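Local coordinates for protein UL16 (Human herpesvirus 5 strain ad169, PDB 2WY3) that helps the virus evade natural killer cells by retaining stress ligands such as ULBP1 and ULBP2 inside the infected cell, away from the host KLRK1 receptor, at residues N75-G87 with L98-Y112. Sequence-based numbering, arbitrary orientation.
Sequences NFSDITTNILQDG and LYTSRMVTNLTVGRY. With NAG (2-acetamido-2-deoxy-beta-D-glucopyranose), chain L; NAG (2-acetamido-2-deoxy-beta-D-glucopyranose), chain M.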
loop_
_atom_site.group_PDB
_atom_site.type_symbol
_atom_site.label_atom_id
_atom_site.label_comp_id
_atom_site.label_asym_id
_atom_site.label_seq_id
_atom_site.Cartn_x
_atom_site.Cartn_y
_atom_site.Cartn_z
ATOM N N ASN B 75 20.505 1.997 0.539
ATOM C CA ASN B 75 19.615 2.849 -0.257
ATOM C C ASN B 75 20.012 2.836 -1.725
ATOM O O ASN B 75 21.161 2.544 -2.054
ATOM C CB ASN B 75 19.698 4.316 0.194
ATOM C CG ASN B 75 19.057 4.568 1.543
ATOM O OD1 ASN B 75 17.893 4.238 1.762
ATOM N ND2 ASN B 75 19.827 5.183 2.448
ATOM N N PHE B 76 19.080 3.187 -2.606
ATOM C CA PHE B 76 19.467 3.597 -3.952
ATOM C C PHE B 76 20.571 4.660 -3.816
ATOM O O PHE B 76 20.547 5.478 -2.889
ATOM C CB PHE B 76 18.276 4.212 -4.695
ATOM C CG PHE B 76 17.358 3.207 -5.350
ATOM C CD1 PHE B 76 17.854 2.013 -5.854
ATOM C CD2 PHE B 76 16.000 3.490 -5.496
ATOM C CE1 PHE B 76 17.010 1.093 -6.489
ATOM C CE2 PHE B 76 15.152 2.597 -6.125
ATOM C CZ PHE B 76 15.655 1.387 -6.624
ATOM N N SER B 77 21.523 4.655 -4.743
ATOM C CA SER B 77 22.614 5.632 -4.734
ATOM C C SER B 77 22.094 7.056 -4.909
ATOM O O SER B 77 22.718 8.016 -4.444
ATOM C CB SER B 77 23.636 5.312 -5.826
ATOM O OG SER B 77 23.052 5.429 -7.115
ATOM N N ASP B 78 20.965 7.195 -5.597
ATOM C CA ASP B 78 20.318 8.491 -5.763
ATOM C C ASP B 78 18.898 8.444 -5.226
ATOM O O ASP B 78 18.003 7.861 -5.851
ATOM C CB ASP B 78 20.303 8.917 -7.235
ATOM C CG ASP B 78 19.793 10.337 -7.424
ATOM O OD1 ASP B 78 19.126 10.866 -6.502
ATOM O OD2 ASP B 78 20.063 10.931 -8.492
ATOM N N ILE B 79 18.686 9.060 -4.069
ATOM C CA ILE B 79 17.382 8.995 -3.424
ATOM C C ILE B 79 16.527 10.242 -3.623
ATOM O O ILE B 79 15.435 10.333 -3.064
ATOM C CB ILE B 79 17.504 8.710 -1.915
ATOM C CG1 ILE B 79 18.207 9.871 -1.197
ATOM C CG2 ILE B 79 18.238 7.397 -1.690
ATOM C CD1 ILE B 79 18.299 9.666 0.309
ATOM N N THR B 80 17.004 11.188 -4.430
ATOM C CA THR B 80 16.309 12.471 -4.570
ATOM C C THR B 80 14.914 12.348 -5.182
ATOM O O THR B 80 14.038 13.176 -4.921
ATOM C CB THR B 80 17.139 13.504 -5.365
ATOM O OG1 THR B 80 17.465 12.980 -6.657
ATOM C CG2 THR B 80 18.419 13.840 -4.620
ATOM N N THR B 81 14.711 11.316 -5.995
ATOM C CA THR B 81 13.410 11.088 -6.619
ATOM C C THR B 81 12.520 10.146 -5.813
ATOM O O THR B 81 11.371 9.894 -6.195
ATOM C CB THR B 81 13.563 10.477 -8.020
ATOM O OG1 THR B 81 14.201 9.201 -7.906
ATOM C CG2 THR B 81 14.389 11.385 -8.909
ATOM N N ASN B 82 13.036 9.627 -4.703
ATOM C CA ASN B 82 12.272 8.672 -3.891
ATOM C C ASN B 82 11.115 9.306 -3.116
ATOM O O ASN B 82 11.301 10.292 -2.421
ATOM C CB ASN B 82 13.172 7.974 -2.870
ATOM C CG ASN B 82 14.066 6.911 -3.486
ATOM O OD1 ASN B 82 14.008 6.635 -4.687
ATOM N ND2 ASN B 82 14.907 6.315 -2.653
ATOM N N ILE B 83 9.938 8.698 -3.213
ATOM C CA ILE B 83 8.787 9.069 -2.390
ATOM C C ILE B 83 8.692 8.062 -1.243
ATOM O O ILE B 83 8.412 8.420 -0.085
ATOM C CB ILE B 83 7.493 9.023 -3.227
ATOM C CG1 ILE B 83 7.550 10.104 -4.316
ATOM C CG2 ILE B 83 6.250 9.191 -2.327
ATOM C CD1 ILE B 83 6.543 9.931 -5.428
ATOM N N LEU B 84 8.916 6.798 -1.585
ATOM C CA LEU B 84 8.946 5.718 -0.612
ATOM C C LEU B 84 9.926 4.651 -1.078
ATOM O O LEU B 84 9.922 4.253 -2.248
ATOM C CB LEU B 84 7.563 5.101 -0.450
ATOM C CG LEU B 84 7.387 3.975 0.582
ATOM C CD1 LEU B 84 7.881 4.401 1.964
ATOM C CD2 LEU B 84 5.913 3.595 0.649
ATOM N N GLN B 85 10.757 4.183 -0.155
ATOM C CA GLN B 85 11.745 3.155 -0.471
ATOM C C GLN B 85 12.029 2.359 0.803
ATOM O O GLN B 85 13.091 2.499 1.426
ATOM C CB GLN B 85 13.027 3.814 -0.997
ATOM C CG GLN B 85 14.079 2.827 -1.546
ATOM C CD GLN B 85 15.489 3.197 -1.082
ATOM O OE1 GLN B 85 16.281 3.757 -1.844
ATOM N NE2 GLN B 85 15.800 2.888 0.182
ATOM N N ASP B 86 11.072 1.523 1.190
ATOM C CA ASP B 86 11.128 0.861 2.485
ATOM C C ASP B 86 10.202 -0.341 2.472
ATOM O O ASP B 86 9.385 -0.500 1.561
ATOM C CB ASP B 86 10.665 1.862 3.557
ATOM C CG ASP B 86 11.110 1.489 4.965
ATOM O OD1 ASP B 86 11.826 0.484 5.161
ATOM O OD2 ASP B 86 10.734 2.234 5.890
ATOM N N GLY B 87 10.317 -1.183 3.492
ATOM C CA GLY B 87 9.456 -2.344 3.595
ATOM C C GLY B 87 8.486 -2.179 4.750
ATOM O O GLY B 87 8.652 -1.300 5.601
ATOM N N LEU B 98 7.810 -4.827 -0.056
ATOM C CA LEU B 98 8.797 -3.794 -0.341
ATOM C C LEU B 98 8.146 -2.751 -1.247
ATOM O O LEU B 98 7.641 -3.081 -2.325
ATOM C CB LEU B 98 10.022 -4.393 -1.042
ATOM C CG LEU B 98 10.892 -5.379 -0.258
ATOM C CD1 LEU B 98 12.218 -5.595 -0.974
ATOM C CD2 LEU B 98 11.131 -4.878 1.164
ATOM N N TYR B 99 8.167 -1.494 -0.814
ATOM C CA TYR B 99 7.567 -0.400 -1.574
ATOM C C TYR B 99 8.636 0.453 -2.209
ATOM O O TYR B 99 9.536 0.931 -1.522
ATOM C CB TYR B 99 6.751 0.512 -0.648
ATOM C CG TYR B 99 5.442 -0.065 -0.203
ATOM C CD1 TYR B 99 4.246 0.368 -0.769
ATOM C CD2 TYR B 99 5.391 -1.043 0.786
ATOM C CE1 TYR B 99 3.034 -0.150 -0.360
ATOM C CE2 TYR B 99 4.175 -1.574 1.197
ATOM C CZ TYR B 99 3.001 -1.118 0.615
ATOM O OH TYR B 99 1.790 -1.638 1.002
ATOM N N THR B 100 8.535 0.648 -3.519
ATOM C CA THR B 100 9.390 1.591 -4.223
ATOM C C THR B 100 8.500 2.550 -5.003
ATOM O O THR B 100 7.894 2.166 -6.003
ATOM C CB THR B 100 10.339 0.870 -5.208
ATOM O OG1 THR B 100 11.054 -0.173 -4.516
ATOM C CG2 THR B 100 11.332 1.869 -5.820
ATOM N N SER B 101 8.411 3.788 -4.533
ATOM C CA SER B 101 7.637 4.820 -5.218
ATOM C C SER B 101 8.565 5.988 -5.507
ATOM O O SER B 101 9.260 6.465 -4.619
ATOM C CB SER B 101 6.456 5.269 -4.343
ATOM O OG SER B 101 5.744 6.340 -4.942
ATOM N N ARG B 102 8.578 6.445 -6.753
ATOM C CA ARG B 102 9.480 7.511 -7.154
ATOM C C ARG B 102 8.786 8.428 -8.133
ATOM O O ARG B 102 7.855 8.010 -8.825
ATOM C CB ARG B 102 10.714 6.922 -7.856
ATOM C CG ARG B 102 11.272 5.672 -7.209
ATOM C CD ARG B 102 12.527 5.206 -7.947
ATOM N NE ARG B 102 13.729 5.875 -7.460
ATOM C CZ ARG B 102 14.929 5.785 -8.029
ATOM N NH1 ARG B 102 15.100 5.082 -9.145
ATOM N NH2 ARG B 102 15.963 6.420 -7.489
ATOM N N MET B 103 9.259 9.666 -8.211
ATOM C CA MET B 103 8.853 10.559 -9.282
ATOM C C MET B 103 9.333 9.959 -10.596
ATOM O O MET B 103 10.433 9.412 -10.669
ATOM C CB MET B 103 9.450 11.956 -9.080
ATOM C CG MET B 103 9.002 12.596 -7.774
ATOM S SD MET B 103 9.645 14.271 -7.577
ATOM C CE MET B 103 11.401 13.977 -7.655
ATOM N N VAL B 104 8.496 10.047 -11.623
ATOM C CA VAL B 104 8.835 9.511 -12.934
ATOM C C VAL B 104 9.525 10.581 -13.781
ATOM O O VAL B 104 8.950 11.634 -14.074
ATOM C CB VAL B 104 7.590 8.975 -13.668
ATOM C CG1 VAL B 104 7.969 8.449 -15.046
ATOM C CG2 VAL B 104 6.935 7.871 -12.842
ATOM N N THR B 105 10.776 10.319 -14.135
ATOM C CA THR B 105 11.580 11.263 -14.896
ATOM C C THR B 105 12.456 10.494 -15.865
ATOM O O THR B 105 12.524 9.264 -15.811
ATOM C CB THR B 105 12.534 12.056 -13.983
ATOM O OG1 THR B 105 13.559 11.177 -13.501
ATOM C CG2 THR B 105 11.777 12.653 -12.793
ATOM N N ASN B 106 13.145 11.226 -16.733
ATOM C CA ASN B 106 14.122 10.616 -17.627
ATOM C C ASN B 106 15.220 9.834 -16.888
ATOM O O ASN B 106 15.972 9.101 -17.508
ATOM C CB ASN B 106 14.733 11.665 -18.577
ATOM C CG ASN B 106 15.087 12.982 -17.877
ATOM O OD1 ASN B 106 15.476 13.001 -16.699
ATOM N ND2 ASN B 106 14.997 14.089 -18.634
ATOM N N LEU B 107 15.305 9.987 -15.569
ATOM C CA LEU B 107 16.336 9.290 -14.793
ATOM C C LEU B 107 15.789 8.135 -13.957
ATOM O O LEU B 107 16.548 7.408 -13.319
ATOM C CB LEU B 107 17.102 10.288 -13.895
ATOM C CG LEU B 107 17.936 11.309 -14.666
ATOM C CD1 LEU B 107 18.655 12.270 -13.723
ATOM C CD2 LEU B 107 18.951 10.588 -15.567
ATOM N N THR B 108 14.474 7.951 -13.950
ATOM C CA THR B 108 13.907 6.837 -13.182
ATOM C C THR B 108 13.133 5.848 -14.056
ATOM O O THR B 108 12.635 4.837 -13.548
ATOM C CB THR B 108 12.986 7.317 -12.021
ATOM O OG1 THR B 108 11.887 8.068 -12.553
ATOM C CG2 THR B 108 13.775 8.187 -11.021
ATOM N N VAL B 109 13.013 6.141 -15.351
ATOM C CA VAL B 109 12.420 5.175 -16.279
ATOM C C VAL B 109 13.351 3.968 -16.422
ATOM O O VAL B 109 14.577 4.096 -16.345
ATOM C CB VAL B 109 12.127 5.789 -17.683
ATOM C CG1 VAL B 109 10.881 6.693 -17.634
ATOM C CG2 VAL B 109 13.348 6.545 -18.215
ATOM N N GLY B 110 12.771 2.787 -16.601
ATOM C CA GLY B 110 13.581 1.590 -16.695
ATOM C C GLY B 110 12.869 0.381 -16.125
ATOM O O GLY B 110 11.656 0.257 -16.271
ATOM N N ARG B 111 13.640 -0.508 -15.511
ATOM C CA ARG B 111 13.131 -1.823 -15.081
ATOM C C ARG B 111 13.431 -2.005 -13.609
ATOM O O ARG B 111 14.592 -1.879 -13.205
ATOM C CB ARG B 111 13.861 -2.904 -15.882
ATOM C CG ARG B 111 13.241 -4.303 -15.847
ATOM C CD ARG B 111 14.098 -5.285 -16.664
ATOM N NE ARG B 111 15.207 -5.798 -15.870
ATOM C CZ ARG B 111 16.482 -5.776 -16.236
ATOM N NH1 ARG B 111 16.841 -5.274 -17.419
ATOM N NH2 ARG B 111 17.398 -6.267 -15.412
ATOM N N TYR B 112 12.401 -2.296 -12.808
ATOM C CA TYR B 112 12.560 -2.519 -11.367
ATOM C C TYR B 112 12.294 -3.990 -11.081
ATOM O O TYR B 112 11.179 -4.468 -11.307
ATOM C CB TYR B 112 11.593 -1.629 -10.553
ATOM C CG TYR B 112 11.953 -0.153 -10.666
ATOM C CD1 TYR B 112 12.690 0.478 -9.665
ATOM C CD2 TYR B 112 11.587 0.592 -11.788
ATOM C CE1 TYR B 112 13.043 1.826 -9.771
ATOM C CE2 TYR B 112 11.940 1.946 -11.899
ATOM C CZ TYR B 112 12.667 2.544 -10.893
ATOM O OH TYR B 112 13.025 3.880 -11.009
HETATM C C1 NAG L . 19.150 5.634 3.648
HETATM C C2 NAG L . 20.154 5.510 4.803
HETATM C C3 NAG L . 19.590 6.109 6.086
HETATM C C4 NAG L . 19.131 7.532 5.829
HETATM C C5 NAG L . 18.149 7.567 4.666
HETATM C C6 NAG L . 17.732 8.998 4.331
HETATM C C7 NAG L . 21.672 3.604 4.674
HETATM C C8 NAG L . 21.949 2.201 5.131
HETATM N N2 NAG L . 20.522 4.138 5.076
HETATM O O3 NAG L . 20.573 6.086 7.100
HETATM O O4 NAG L . 18.498 8.016 6.987
HETATM O O5 NAG L . 18.728 6.980 3.516
HETATM O O6 NAG L . 18.868 9.748 3.935
HETATM O O7 NAG L . 22.485 4.190 3.957
HETATM C C1 NAG M . 15.259 15.336 -17.937
HETATM C C2 NAG M . 15.441 16.454 -18.975
HETATM C C3 NAG M . 15.546 17.834 -18.328
HETATM C C4 NAG M . 14.399 18.052 -17.351
HETATM C C5 NAG M . 14.321 16.874 -16.381
HETATM C C6 NAG M . 13.145 16.988 -15.415
HETATM C C7 NAG M . 16.553 15.542 -20.915
HETATM C C8 NAG M . 17.802 15.480 -21.749
HETATM N N2 NAG M . 16.623 16.245 -19.790
HETATM O O3 NAG M . 15.513 18.817 -19.343
HETATM O O4 NAG M . 14.606 19.268 -16.656
HETATM O O5 NAG M . 14.172 15.657 -17.095
HETATM O O6 NAG M . 13.250 15.945 -14.462
HETATM O O7 NAG M . 15.536 14.943 -21.263
#
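Two successive backbone amides grip the carbonyl oxygen of Ser-101: Ile-83 N lies 2.7 Å from Ser-101 O, and Leu-84 N reaches it from the same face of the carbonyl plane, with an N-H...O angle of 170°. Ile-83 and Leu-84 thus share one partner, a classic beta bulge that shifts the register by one residue and lets Ile-83 lay its CB and CD1 beside OG of Ser-101, whose side chain is small enough for this. Beyond the bulge the antiparallel ladder is regular: Ser-101 N gives its hydrogen to Leu-84 O (2.8 Å), and Asp-86 and Tyr-99 exchange a pair of bonds. Leu-84 drops CD2 onto Tyr-99 CB at 3.4 Å. This is the hairpin of strands 82-89 and 95-102, whose face bearing Leu-84, Asp-86 and Tyr-99 meets the chain of another protein; Asp-86 forms a salt bridge there.

Arg-102, on the face shared with Asn-82, Gln-85 and Thr-100, bends at chi3 (86°) back toward 75-87. Its NE meets Asn-82 OD1 at 2.9 Å, almost in line with the amide C=O, while NH1 donates to Tyr-112 OH. Tyr-112 OH in turn donates to Thr-108 O (2.7 Å), so it relays between guanidinium and loop. Phe-76 lays CD2 3.5 Å above the guanidinium plane of Arg-102, over its centre, the planes 37° apart; Thr-81 OG1 lies over the opposite face, with Thr-108 CG2 nearer its rim. A long, flat donor group suits this place: its N-H edge serves the oxygens of Asn-82 and Tyr-112, while one face takes the Phe-76 ring. Phe-53 adds a cation-pi contact to Arg-102 and stacks on Tyr-112.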